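Local atomic coordinates of inositol dehydrogenase (PDB entry 4MKZ), a protein that probably oxidises inositols such as scyllo-inositol, as a nucleotide-dependent oxidoreductase of the Gfo/Idh/MocA family. Residues L25-K30 / Q297-R302; S146-K151 / I203-G208; G190-M195 / L249-N254; G208-K213 / Q240-T245. All coordinates share one frame; numbering follows the deposited sequence.

In the fold
Contact 1 joins the start of a Rossmann-type helix to the short helix 299-302. The other three lie in the C-terminal domain, built on a mixed sheet. Contact 1 touches contact 2 where R302 NH2 packs on Y147 CE2 at 4.0 Å. Contacts 2 and 3 both use helix 191-207 and meet where I203 CD1 packs on L249 CD2. Contacts 2 and 4 share G208 and are tied by a salt bridge from R204 NH2 to E210 OE2 at 2.9 Å. Contacts 3 and 4 reach neighbouring strands of one sheet. Citrate, probably from the crystallisation liquor, is bound about 3 Å from the F299 side chain and about 5 Å from that of M195, which may mark a pocket.

Contact 1 (L25-K30 / Q297-R302); sequences LGRLGK and QNFPER
R27 and L28, in the first turn of the helix that follows a Rossmann-type glycine-rich loop, meet N298, F299 and P300 at the start of helix 299-302. R27 does most of the reaching. Its CG is anti to the backbone N (chi1 -176°) and the chain runs extended to NE, which carries the guanidinium across to the other helix. P300 lies over one face of that group, with CG 3.6 Å from R27 NE. The guanidinium and the F299 ring are steeply inclined, and R27 NH1 comes to 3.7 Å from F299 CE2. R27 NH2 ends 3.7 Å from N298 CB. G26 and G29 fit a GxGxxG pattern, consistent with the dinucleotide-binding loop of Rossmann folds, and G26 is the N-cap of helix 27-38. L28 adds an apolar touch, its CD1 meeting the edge of the F299 ring at CE1, 3.9 Å away. F307 of helix 304-320 packs on both L28 and F299. N298 caps the second helix, its OD1 accepting from E301 N at 3.1 Å. E301 OE2 takes the N-H of Q297 at 2.7 Å, from above the carboxylate plane, while E301 OE1 pairs with K280.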
loop_
_atom_site.group_PDB
_atom_site.type_symbol
_atom_site.label_atom_id
_atom_site.label_comp_id
_atom_site.label_asym_id
_atom_site.label_seq_id
_atom_site.Cartn_x
_atom_site.Cartn_y
_atom_site.Cartn_z
ATOM N N LEU A 25 8.384 -37.722 5.570
ATOM C CA LEU A 25 9.138 -37.024 4.541
ATOM C C LEU A 25 8.218 -36.593 3.401
ATOM O O LEU A 25 8.591 -36.632 2.231
ATOM C CB LEU A 25 10.309 -37.874 4.056
ATOM C CG LEU A 25 11.434 -37.984 5.087
ATOM C CD1 LEU A 25 12.517 -38.969 4.645
ATOM C CD2 LEU A 25 12.051 -36.617 5.358
ATOM N N GLY A 26 7.005 -36.182 3.760
ATOM C CA GLY A 26 6.144 -35.456 2.843
ATOM C C GLY A 26 6.721 -34.074 2.569
ATOM O O GLY A 26 7.899 -33.820 2.826
ATOM N N ARG A 27 5.899 -33.170 2.055
ATOM C CA ARG A 27 6.401 -31.860 1.668
ATOM C C ARG A 27 7.026 -31.137 2.857
ATOM O O ARG A 27 8.161 -30.647 2.773
ATOM C CB ARG A 27 5.267 -31.027 1.082
ATOM C CG ARG A 27 5.692 -29.677 0.552
ATOM C CD ARG A 27 4.467 -28.851 0.235
ATOM N NE ARG A 27 4.765 -27.735 -0.652
ATOM C CZ ARG A 27 3.848 -26.891 -1.106
ATOM N NH1 ARG A 27 2.584 -27.043 -0.741
ATOM N NH2 ARG A 27 4.194 -25.902 -1.919
ATOM N N LEU A 28 6.282 -31.074 3.960
ATOM C CA LEU A 28 6.759 -30.382 5.151
ATOM C C LEU A 28 7.931 -31.106 5.803
ATOM O O LEU A 28 8.883 -30.471 6.241
ATOM C CB LEU A 28 5.623 -30.171 6.156
ATOM C CG LEU A 28 5.999 -29.474 7.462
ATOM C CD1 LEU A 28 6.578 -28.104 7.194
ATOM C CD2 LEU A 28 4.790 -29.383 8.392
ATOM N N GLY A 29 7.856 -32.433 5.877
ATOM C CA GLY A 29 8.956 -33.225 6.410
ATOM C C GLY A 29 10.266 -32.971 5.685
ATOM O O GLY A 29 11.314 -32.854 6.314
ATOM N N LYS A 30 10.200 -32.881 4.361
ATOM C CA LYS A 30 11.388 -32.631 3.557
ATOM C C LYS A 30 11.958 -31.237 3.790
ATOM O O LYS A 30 13.173 -31.057 3.768
ATOM C CB LYS A 30 11.094 -32.870 2.077
ATOM C CG LYS A 30 11.090 -34.358 1.720
ATOM C CD LYS A 30 10.701 -34.575 0.269
ATOM C CE LYS A 30 10.951 -36.023 -0.132
ATOM N NZ LYS A 30 10.545 -36.271 -1.538
ATOM N N GLN A 297 2.980 -17.611 -2.539
ATOM C CA GLN A 297 2.112 -18.585 -3.209
ATOM C C GLN A 297 1.754 -19.803 -2.385
ATOM O O GLN A 297 0.764 -20.483 -2.662
ATOM C CB GLN A 297 2.749 -19.035 -4.525
ATOM C CG GLN A 297 2.717 -17.969 -5.595
ATOM C CD GLN A 297 1.314 -17.474 -5.870
ATOM O OE1 GLN A 297 0.423 -18.244 -6.242
ATOM N NE2 GLN A 297 1.099 -16.181 -5.665
ATOM N N ASN A 298 2.558 -20.091 -1.375
ATOM C CA ASN A 298 2.374 -21.304 -0.606
ATOM C C ASN A 298 3.029 -21.180 0.755
ATOM O O ASN A 298 3.844 -20.278 0.968
ATOM C CB ASN A 298 2.955 -22.497 -1.373
ATOM C CG ASN A 298 4.316 -22.204 -1.970
ATOM O OD1 ASN A 298 5.287 -21.932 -1.256
ATOM N ND2 ASN A 298 4.403 -22.272 -3.294
ATOM N N PHE A 299 2.689 -22.086 1.667
ATOM C CA PHE A 299 3.266 -22.034 3.010
ATOM C C PHE A 299 4.804 -22.132 3.091
ATOM O O PHE A 299 5.399 -21.459 3.937
ATOM C CB PHE A 299 2.566 -23.006 3.981
ATOM C CG PHE A 299 2.993 -24.439 3.838
ATOM C CD1 PHE A 299 4.085 -24.924 4.535
ATOM C CD2 PHE A 299 2.267 -25.316 3.043
ATOM C CE1 PHE A 299 4.475 -26.252 4.417
ATOM C CE2 PHE A 299 2.648 -26.651 2.927
ATOM C CZ PHE A 299 3.753 -27.114 3.613
ATOM N N PRO A 300 5.462 -22.952 2.229
ATOM C CA PRO A 300 6.917 -23.001 2.386
ATOM C C PRO A 300 7.575 -21.675 2.086
ATOM O O PRO A 300 8.594 -21.344 2.681
ATOM C CB PRO A 300 7.353 -24.053 1.349
ATOM C CG PRO A 300 6.164 -24.935 1.209
ATOM C CD PRO A 300 5.000 -23.969 1.264
ATOM N N GLU A 301 6.997 -20.929 1.155
ATOM C CA GLU A 301 7.511 -19.614 0.819
ATOM C C GLU A 301 7.206 -18.621 1.950
ATOM O O GLU A 301 8.099 -17.944 2.457
ATOM C CB GLU A 301 6.880 -19.133 -0.489
ATOM C CG GLU A 301 7.319 -17.751 -0.883
ATOM C CD GLU A 301 6.584 -17.209 -2.097
ATOM O OE1 GLU A 301 6.895 -16.064 -2.484
ATOM O OE2 GLU A 301 5.710 -17.917 -2.662
ATOM N N ARG A 302 5.948 -18.556 2.360
ATOM C CA ARG A 302 5.537 -17.576 3.370
ATOM C C ARG A 302 6.234 -17.800 4.707
ATOM O O ARG A 302 6.668 -16.844 5.353
ATOM C CB ARG A 302 4.023 -17.609 3.566
ATOM C CG ARG A 302 3.519 -16.830 4.789
ATOM C CD ARG A 302 3.763 -15.317 4.681
ATOM N NE ARG A 302 3.283 -14.639 5.889
ATOM C CZ ARG A 302 4.018 -14.436 6.986
ATOM N NH1 ARG A 302 5.282 -14.844 7.038
ATOM N NH2 ARG A 302 3.484 -13.815 8.039
#

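Contact 2 (S146-K151 / I203-G208); sequences SYRYAK and IRWFTG
Helices 146-151 and 203-207 run in roughly the same direction, 33° apart, with their axes 11.3 Å apart at closest approach and K151 facing F206. The K151 side chain packs into the corner formed by two aromatic rings. A chi1 of -177° swings K151 CG to the side opposite its own N, and bends at chi2 and chi4 fold the chain over W205. K151 CE lies over the W205 indole, 3.7 Å from the centroid of its five-membered ring, a CH-pi contact. K151 NZ sits off-centre above that ring in a cation-pi contact. K151 CD lies over the face of F206, 4.1 Å from that ring's centroid. F206 also pushes its rim against the helix backbone, with F206 CE2 3.4 Å from K151 CA. Y147 CD1 meets F206 CE1 at 4.0 Å, near the plane of the tyrosine ring, and Y147 OH is bonded to T263. Replacing W205 with an alanine would probably open a gap over K151 CG and CE and cost NZ its cation-pi partner, leaving the chain less firmly held. The ammonium charge is probably balanced mainly by a salt bridge to D155, the indole face secondary, while the alkyl chain serves as apolar filling.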
loop_
_atom_site.group_PDB
_atom_site.type_symbol
_atom_site.label_atom_id
_atom_site.label_comp_id
_atom_site.label_asym_id
_atom_site.label_seq_id
_atom_site.Cartn_x
_atom_site.Cartn_y
_atom_site.Cartn_z
ATOM N N SER A 146 7.092 -11.233 11.557
ATOM C CA SER A 146 5.979 -10.287 11.562
ATOM C C SER A 146 5.041 -10.538 12.749
ATOM O O SER A 146 4.602 -9.595 13.431
ATOM C CB SER A 146 5.228 -10.329 10.224
ATOM O OG SER A 146 6.057 -9.862 9.167
ATOM N N TYR A 147 4.717 -11.802 13.007
ATOM C CA TYR A 147 3.910 -12.145 14.178
ATOM C C TYR A 147 4.599 -11.715 15.472
ATOM O O TYR A 147 3.949 -11.179 16.375
ATOM C CB TYR A 147 3.566 -13.647 14.227
ATOM C CG TYR A 147 2.356 -13.999 13.389
ATOM C CD1 TYR A 147 1.071 -13.868 13.894
ATOM C CD2 TYR A 147 2.506 -14.427 12.075
ATOM C CE1 TYR A 147 -0.040 -14.176 13.116
ATOM C CE2 TYR A 147 1.409 -14.731 11.292
ATOM C CZ TYR A 147 0.140 -14.604 11.813
ATOM O OH TYR A 147 -0.946 -14.913 11.018
ATOM N N ARG A 148 5.904 -11.946 15.555
ATOM C CA ARG A 148 6.673 -11.537 16.725
ATOM C C ARG A 148 6.692 -10.025 16.920
ATOM O O ARG A 148 6.589 -9.554 18.052
ATOM C CB ARG A 148 8.095 -12.116 16.684
ATOM C CG ARG A 148 8.122 -13.603 16.989
ATOM C CD ARG A 148 9.473 -14.220 16.655
ATOM N NE ARG A 148 10.579 -13.339 17.010
ATOM C CZ ARG A 148 11.218 -13.382 18.173
ATOM N NH1 ARG A 148 10.859 -14.266 19.094
ATOM N NH2 ARG A 148 12.218 -12.545 18.414
ATOM N N TYR A 149 6.790 -9.272 15.825
ATOM C CA TYR A 149 6.745 -7.811 15.890
ATOM C C TYR A 149 5.413 -7.332 16.453
ATOM O O TYR A 149 5.377 -6.464 17.325
ATOM C CB TYR A 149 7.014 -7.191 14.507
ATOM C CG TYR A 149 7.010 -5.674 14.493
ATOM C CD1 TYR A 149 8.174 -4.947 14.723
ATOM C CD2 TYR A 149 5.845 -4.964 14.236
ATOM C CE1 TYR A 149 8.164 -3.554 14.711
ATOM C CE2 TYR A 149 5.830 -3.592 14.223
ATOM C CZ TYR A 149 6.989 -2.891 14.460
ATOM O OH TYR A 149 6.946 -1.516 14.442
ATOM N N ALA A 150 4.316 -7.896 15.951
ATOM C CA ALA A 150 2.982 -7.557 16.449
ATOM C C ALA A 150 2.821 -7.952 17.907
ATOM O O ALA A 150 2.199 -7.228 18.683
ATOM C CB ALA A 150 1.901 -8.232 15.605
ATOM N N LYS A 151 3.364 -9.115 18.271
ATOM C CA LYS A 151 3.266 -9.615 19.635
ATOM C C LYS A 151 3.952 -8.643 20.576
ATOM O O LYS A 151 3.464 -8.369 21.674
ATOM C CB LYS A 151 3.936 -10.984 19.733
ATOM C CG LYS A 151 3.837 -11.631 21.109
ATOM C CD LYS A 151 2.390 -11.865 21.519
ATOM C CE LYS A 151 2.304 -12.794 22.742
ATOM N NZ LYS A 151 3.281 -12.391 23.792
ATOM N N ILE A 203 -4.570 -16.853 18.492
ATOM C CA ILE A 203 -5.549 -16.164 19.333
ATOM C C ILE A 203 -5.209 -16.376 20.815
ATOM O O ILE A 203 -5.120 -15.410 21.585
ATOM C CB ILE A 203 -6.981 -16.621 19.003
ATOM C CG1 ILE A 203 -7.392 -16.071 17.633
ATOM C CG2 ILE A 203 -7.965 -16.138 20.061
ATOM C CD1 ILE A 203 -8.571 -16.779 17.017
ATOM N N ARG A 204 -4.952 -17.623 21.193
ATOM C CA ARG A 204 -4.570 -17.936 22.569
ATOM C C ARG A 204 -3.256 -17.267 22.955
ATOM O O ARG A 204 -3.119 -16.722 24.050
ATOM C CB ARG A 204 -4.482 -19.451 22.760
ATOM C CG ARG A 204 -5.824 -20.169 22.604
ATOM C CD ARG A 204 -5.702 -21.652 22.892
ATOM N NE ARG A 204 -5.414 -21.889 24.300
ATOM C CZ ARG A 204 -4.218 -22.226 24.774
ATOM N NH1 ARG A 204 -3.188 -22.384 23.949
ATOM N NH2 ARG A 204 -4.060 -22.416 26.074
ATOM N N TRP A 205 -2.289 -17.293 22.040
ATOM C CA TRP A 205 -0.974 -16.719 22.298
ATOM C C TRP A 205 -1.058 -15.215 22.569
ATOM O O TRP A 205 -0.551 -14.733 23.582
ATOM C CB TRP A 205 -0.037 -17.026 21.118
ATOM C CG TRP A 205 1.372 -16.558 21.249
ATOM C CD1 TRP A 205 2.198 -16.722 22.322
ATOM C CD2 TRP A 205 2.152 -15.907 20.240
ATOM N NE1 TRP A 205 3.437 -16.189 22.054
ATOM C CE2 TRP A 205 3.435 -15.680 20.781
ATOM C CE3 TRP A 205 1.887 -15.480 18.934
ATOM C CZ2 TRP A 205 4.448 -15.044 20.062
ATOM C CZ3 TRP A 205 2.897 -14.852 18.223
ATOM C CH2 TRP A 205 4.155 -14.638 18.789
ATOM N N PHE A 206 -1.716 -14.474 21.675
ATOM C CA PHE A 206 -1.800 -13.019 21.801
ATOM C C PHE A 206 -2.634 -12.559 22.988
ATOM O O PHE A 206 -2.294 -11.567 23.626
ATOM C CB PHE A 206 -2.373 -12.387 20.518
ATOM C CG PHE A 206 -1.333 -12.096 19.474
ATOM C CD1 PHE A 206 -0.937 -13.071 18.575
ATOM C CD2 PHE A 206 -0.731 -10.851 19.406
ATOM C CE1 PHE A 206 0.043 -12.802 17.619
ATOM C CE2 PHE A 206 0.239 -10.579 18.455
ATOM C CZ PHE A 206 0.623 -11.550 17.560
ATOM N N THR A 207 -3.723 -13.268 23.257
ATOM C CA THR A 207 -4.666 -12.856 24.300
ATOM C C THR A 207 -4.293 -13.377 25.685
ATOM O O THR A 207 -4.430 -12.658 26.675
ATOM C CB THR A 207 -6.139 -13.243 23.989
ATOM O OG1 THR A 207 -6.295 -14.663 23.966
ATOM C CG2 THR A 207 -6.601 -12.660 22.659
ATOM N N GLY A 208 -3.822 -14.620 25.746
ATOM C CA GLY A 208 -3.624 -15.297 27.018
ATOM C C GLY A 208 -4.945 -15.830 27.541
ATOM O O GLY A 208 -5.036 -16.351 28.659
#

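Contact 3 (G190-M195 / L249-N254); sequences GLFLDM and LVAGRN
L191 CD1 and M195 CG both lie over one face of the R253 guanidinium, while D194 and the carbonyl of G190 lie at its edge. L191 CD1 comes to 3.4 Å from R253 NE. M195 CG stands farther above the same face, toward the rim. R253 NH2 donates to D194 OD2 at 3.0 Å in a salt bridge, with an N-H...O angle of 154°. The acceptor uses its anti lone pair and is tilted from the guanidinium plane. The carboxylate and guanidinium planes stand nearly perpendicular, so this is a one-oxygen grip rather than a paired, coplanar bridge. A bond from R253 NE to L232 O gives the buried group a second hold and helps fix its rotation. A251 points its methyl at the helix. A251 CB touches M195 CB at 3.8 Å and L191 CG at 3.9 Å. With chi1 at -179°, L191 turns CG away from its own N, which lets its two methyl groups divide between A251 and R253. M195 is bent at chi2 and chi3, and its CE reaches G252 O at 3.5 Å. Helix 191-195 crosses strand 249-252 at 90°, their axes 8.3 Å apart. This is a helix laid across a sheet, as in the alpha/beta C-terminal domain of Gfo/Idh/MocA enzymes, with the salt bridge joining the first turn of helix 191-207 to R253, where the chain turns a corner.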
loop_
_atom_site.group_PDB
_atom_site.type_symbol
_atom_site.label_atom_id
_atom_site.label_comp_id
_atom_site.label_asym_id
_atom_site.label_seq_id
_atom_site.Cartn_x
_atom_site.Cartn_y
_atom_site.Cartn_z
ATOM N N GLY A 190 -11.102 -32.447 8.544
ATOM C CA GLY A 190 -11.992 -31.297 8.469
ATOM C C GLY A 190 -11.281 -29.985 8.193
ATOM O O GLY A 190 -10.088 -29.835 8.466
ATOM N N LEU A 191 -12.027 -29.018 7.662
ATOM C CA LEU A 191 -11.451 -27.737 7.268
ATOM C C LEU A 191 -10.814 -26.982 8.429
ATOM O O LEU A 191 -9.746 -26.395 8.281
ATOM C CB LEU A 191 -12.532 -26.860 6.618
ATOM C CG LEU A 191 -12.061 -25.485 6.137
ATOM C CD1 LEU A 191 -11.145 -25.623 4.946
ATOM C CD2 LEU A 191 -13.261 -24.592 5.791
ATOM N N PHE A 192 -11.471 -26.981 9.582
ATOM C CA PHE A 192 -10.998 -26.177 10.702
ATOM C C PHE A 192 -9.808 -26.803 11.426
ATOM O O PHE A 192 -8.940 -26.098 11.940
ATOM C CB PHE A 192 -12.147 -25.856 11.657
ATOM C CG PHE A 192 -13.264 -25.100 11.000
ATOM C CD1 PHE A 192 -13.130 -23.751 10.712
ATOM C CD2 PHE A 192 -14.439 -25.744 10.644
ATOM C CE1 PHE A 192 -14.157 -23.053 10.091
ATOM C CE2 PHE A 192 -15.461 -25.054 10.026
ATOM C CZ PHE A 192 -15.317 -23.707 9.747
ATOM N N LEU A 193 -9.769 -28.126 11.474
ATOM C CA LEU A 193 -8.589 -28.786 12.003
ATOM C C LEU A 193 -7.401 -28.564 11.064
ATOM O O LEU A 193 -6.285 -28.291 11.511
ATOM C CB LEU A 193 -8.849 -30.274 12.211
ATOM C CG LEU A 193 -7.903 -30.912 13.227
ATOM C CD1 LEU A 193 -8.443 -30.754 14.639
ATOM C CD2 LEU A 193 -7.699 -32.363 12.894
ATOM N N ASP A 194 -7.644 -28.653 9.761
ATOM C CA ASP A 194 -6.568 -28.515 8.779
ATOM C C ASP A 194 -6.017 -27.102 8.679
ATOM O O ASP A 194 -4.799 -26.900 8.651
ATOM C CB ASP A 194 -7.047 -28.937 7.391
ATOM C CG ASP A 194 -7.041 -30.428 7.201
ATOM O OD1 ASP A 194 -6.397 -31.128 8.012
ATOM O OD2 ASP A 194 -7.664 -30.896 6.223
ATOM N N MET A 195 -6.919 -26.127 8.594
ATOM C CA MET A 195 -6.534 -24.763 8.250
ATOM C C MET A 195 -6.467 -23.814 9.438
ATOM O O MET A 195 -5.718 -22.835 9.409
ATOM C CB MET A 195 -7.525 -24.186 7.231
ATOM C CG MET A 195 -7.589 -24.945 5.928
ATOM S SD MET A 195 -5.978 -25.019 5.142
ATOM C CE MET A 195 -5.648 -23.266 4.945
ATOM N N LEU A 249 -12.893 -16.255 12.415
ATOM C CA LEU A 249 -12.028 -17.075 11.581
ATOM C C LEU A 249 -12.598 -17.194 10.177
ATOM O O LEU A 249 -13.799 -17.297 10.007
ATOM C CB LEU A 249 -11.887 -18.480 12.165
ATOM C CG LEU A 249 -11.246 -18.615 13.540
ATOM C CD1 LEU A 249 -11.175 -20.088 13.961
ATOM C CD2 LEU A 249 -9.853 -18.003 13.500
ATOM N N VAL A 250 -11.730 -17.184 9.176
ATOM C CA VAL A 250 -12.113 -17.676 7.862
ATOM C C VAL A 250 -11.069 -18.703 7.462
ATOM O O VAL A 250 -9.872 -18.490 7.668
ATOM C CB VAL A 250 -12.217 -16.563 6.808
ATOM C CG1 VAL A 250 -12.346 -17.176 5.411
ATOM C CG2 VAL A 250 -13.405 -15.682 7.097
ATOM N N ALA A 251 -11.519 -19.846 6.951
ATOM C CA ALA A 251 -10.608 -20.890 6.496
ATOM C C ALA A 251 -11.045 -21.283 5.099
ATOM O O ALA A 251 -12.231 -21.296 4.790
ATOM C CB ALA A 251 -10.648 -22.098 7.432
ATOM N N GLY A 252 -10.092 -21.586 4.233
ATOM C CA GLY A 252 -10.456 -21.868 2.869
ATOM C C GLY A 252 -9.369 -22.603 2.140
ATOM O O GLY A 252 -8.243 -22.723 2.626
ATOM N N ARG A 253 -9.714 -23.112 0.966
ATOM C CA ARG A 253 -8.759 -23.904 0.206
ATOM C C ARG A 253 -8.676 -23.382 -1.217
ATOM O O ARG A 253 -8.025 -23.986 -2.067
ATOM C CB ARG A 253 -9.184 -25.374 0.216
ATOM C CG ARG A 253 -9.477 -25.947 1.594
ATOM C CD ARG A 253 -9.843 -27.417 1.499
ATOM N NE ARG A 253 -10.124 -28.029 2.799
ATOM C CZ ARG A 253 -9.193 -28.498 3.631
ATOM N NH1 ARG A 253 -7.910 -28.406 3.318
ATOM N NH2 ARG A 253 -9.550 -29.049 4.786
ATOM N N ASN A 254 -9.324 -22.247 -1.465
ATOM C CA ASN A 254 -9.523 -21.758 -2.825
ATOM C C ASN A 254 -9.203 -20.274 -3.037
ATOM O O ASN A 254 -9.992 -19.544 -3.642
ATOM C CB ASN A 254 -10.969 -22.038 -3.249
ATOM C CG ASN A 254 -11.150 -22.034 -4.748
ATOM O OD1 ASN A 254 -10.229 -22.374 -5.492
ATOM N ND2 ASN A 254 -12.342 -21.646 -5.202
#

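Contact 4 (G208-K213 / Q240-T245); sequences GKEIDK and QLEDKT
E210 and E242 meet where the backbones of the two segments are closely joined. E242 N donates to E210 O at 3.0 Å, and E242 OE2 receives E210 N at 3.2 Å, on its anti side. L241 fits in beside them, with L241 CB 3.3 Å from E210 O and L241 CD1 against I211 CG1 at 4.1 Å. Helix 191-207 packs on the same leucine through I203 and T207. K209 belongs to this close-packed part, its CB against E242 and its CD against D243. Its chain is extended beyond CG, setting K209 NZ about 3.0 Å from D243 OD2 in a salt bridge whose exact geometry is less certain. K209 also pairs with D161, and D243 appears to pair with R221 of the third subunit. A methionine in place of K209 would probably leave D161 without its lysine mate and D243 with one cationic partner fewer. Further along, D212 N donates to Q240 O at 2.8 Å, and K213 N adds a weak bond to the same oxygen. D212 and K213 thus both face Q240, a classic beta bulge in the antiparallel pair of strands 211-219 and 234-241. Q240 N returns a bond to K213 O, 2.9 Å long. K213 NZ turns instead to N348 O of the third subunit. The looser side lies at the type I turn from L241 to K244, where E242 and K244 are exposed. A water there donates to L241 O and to D212 OD2.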
loop_
_atom_site.group_PDB
_atom_site.type_symbol
_atom_site.label_atom_id
_atom_site.label_comp_id
_atom_site.label_asym_id
_atom_site.label_seq_id
_atom_site.Cartn_x
_atom_site.Cartn_y
_atom_site.Cartn_z
ATOM N N GLY A 208 -3.822 -14.620 25.746
ATOM C CA GLY A 208 -3.624 -15.297 27.018
ATOM C C GLY A 208 -4.945 -15.830 27.541
ATOM O O GLY A 208 -5.036 -16.351 28.659
ATOM N N LYS A 209 -5.977 -15.719 26.712
ATOM C CA LYS A 209 -7.327 -16.080 27.108
ATOM C C LYS A 209 -7.750 -17.354 26.381
ATOM O O LYS A 209 -7.098 -17.764 25.414
ATOM C CB LYS A 209 -8.279 -14.899 26.814
ATOM C CG LYS A 209 -7.730 -13.519 27.255
ATOM C CD LYS A 209 -8.476 -12.325 26.613
ATOM C CE LYS A 209 -7.809 -10.975 26.920
ATOM N NZ LYS A 209 -8.478 -9.808 26.249
ATOM N N GLU A 210 -8.822 -17.989 26.854
ATOM C CA GLU A 210 -9.359 -19.210 26.245
ATOM C C GLU A 210 -10.665 -18.924 25.479
ATOM O O GLU A 210 -11.298 -17.891 25.703
ATOM C CB GLU A 210 -9.629 -20.264 27.312
ATOM C CG GLU A 210 -8.410 -20.660 28.124
ATOM C CD GLU A 210 -7.308 -21.265 27.279
ATOM O OE1 GLU A 210 -7.613 -22.023 26.325
ATOM O OE2 GLU A 210 -6.124 -20.997 27.589
ATOM N N ILE A 211 -11.052 -19.842 24.591
ATOM C CA ILE A 211 -12.257 -19.677 23.760
ATOM C C ILE A 211 -13.429 -20.395 24.420
ATOM O O ILE A 211 -13.314 -21.559 24.789
ATOM C CB ILE A 211 -12.061 -20.259 22.339
ATOM C CG1 ILE A 211 -10.877 -19.581 21.639
ATOM C CG2 ILE A 211 -13.340 -20.104 21.489
ATOM C CD1 ILE A 211 -10.313 -20.388 20.483
ATOM N N ASP A 212 -14.562 -19.708 24.554
ATOM C CA ASP A 212 -15.689 -20.284 25.280
ATOM C C ASP A 212 -16.689 -20.999 24.379
ATOM O O ASP A 212 -16.950 -22.184 24.552
ATOM C CB ASP A 212 -16.398 -19.234 26.124
ATOM C CG ASP A 212 -17.607 -19.796 26.845
ATOM O OD1 ASP A 212 -17.521 -20.922 27.382
ATOM O OD2 ASP A 212 -18.650 -19.121 26.869
ATOM N N LYS A 213 -17.262 -20.285 23.417
ATOM C CA LYS A 213 -18.183 -20.947 22.504
ATOM C C LYS A 213 -18.043 -20.428 21.077
ATOM O O LYS A 213 -17.545 -19.324 20.862
ATOM C CB LYS A 213 -19.633 -20.862 23.004
ATOM C CG LYS A 213 -20.179 -19.446 23.173
ATOM C CD LYS A 213 -21.579 -19.482 23.828
ATOM C CE LYS A 213 -22.527 -18.485 23.167
ATOM N NZ LYS A 213 -23.915 -18.534 23.748
ATOM N N GLN A 240 -16.524 -16.580 20.866
ATOM C CA GLN A 240 -16.575 -15.697 22.015
ATOM C C GLN A 240 -15.578 -16.221 23.033
ATOM O O GLN A 240 -15.634 -17.398 23.392
ATOM C CB GLN A 240 -17.976 -15.707 22.622
ATOM C CG GLN A 240 -18.163 -14.694 23.722
ATOM C CD GLN A 240 -19.627 -14.489 24.038
ATOM O OE1 GLN A 240 -20.153 -13.377 23.925
ATOM N NE2 GLN A 240 -20.302 -15.567 24.415
ATOM N N LEU A 241 -14.666 -15.360 23.480
ATOM C CA LEU A 241 -13.648 -15.792 24.453
ATOM C C LEU A 241 -14.127 -15.564 25.898
ATOM O O LEU A 241 -15.183 -14.975 26.121
ATOM C CB LEU A 241 -12.309 -15.098 24.195
ATOM C CG LEU A 241 -11.411 -15.693 23.104
ATOM C CD1 LEU A 241 -12.081 -15.700 21.742
ATOM C CD2 LEU A 241 -10.092 -14.939 23.040
ATOM N N GLU A 242 -13.333 -16.017 26.866
ATOM C CA GLU A 242 -13.744 -16.060 28.273
ATOM C C GLU A 242 -14.121 -14.718 28.895
ATOM O O GLU A 242 -14.950 -14.673 29.808
ATOM C CB GLU A 242 -12.634 -16.700 29.110
ATOM C CG GLU A 242 -11.314 -15.961 28.999
ATOM C CD GLU A 242 -10.326 -16.360 30.069
ATOM O OE1 GLU A 242 -10.705 -16.354 31.261
ATOM O OE2 GLU A 242 -9.173 -16.680 29.717
ATOM N N ASP A 243 -13.513 -13.637 28.418
ATOM C CA ASP A 243 -13.804 -12.301 28.928
ATOM C C ASP A 243 -14.666 -11.538 27.939
ATOM O O ASP A 243 -14.753 -10.308 27.993
ATOM C CB ASP A 243 -12.508 -11.531 29.183
ATOM C CG ASP A 243 -11.675 -11.366 27.928
ATOM O OD1 ASP A 243 -11.749 -12.256 27.051
ATOM O OD2 ASP A 243 -10.947 -10.353 27.822
ATOM N N LYS A 244 -15.320 -12.296 27.057
ATOM C CA LYS A 244 -16.202 -11.763 26.018
ATOM C C LYS A 244 -15.417 -11.067 24.898
ATOM O O LYS A 244 -15.987 -10.278 24.140
ATOM C CB LYS A 244 -17.281 -10.849 26.604
ATOM C CG LYS A 244 -18.107 -11.480 27.723
ATOM C CD LYS A 244 -19.343 -12.182 27.187
ATOM C CE LYS A 244 -20.171 -12.787 28.326
ATOM N NZ LYS A 244 -19.367 -13.729 29.157
ATOM N N THR A 245 -14.112 -11.364 24.833
ATOM C CA THR A 245 -13.266 -11.044 23.677
ATOM C C THR A 245 -13.866 -11.746 22.493
ATOM O O THR A 245 -14.425 -12.837 22.624
ATOM C CB THR A 245 -11.821 -11.606 23.839
ATOM O OG1 THR A 245 -11.206 -11.016 24.976
ATOM C CG2 THR A 245 -10.945 -11.320 22.605
HETATM O O HOH W 1 -17.556 -16.094 27.503
#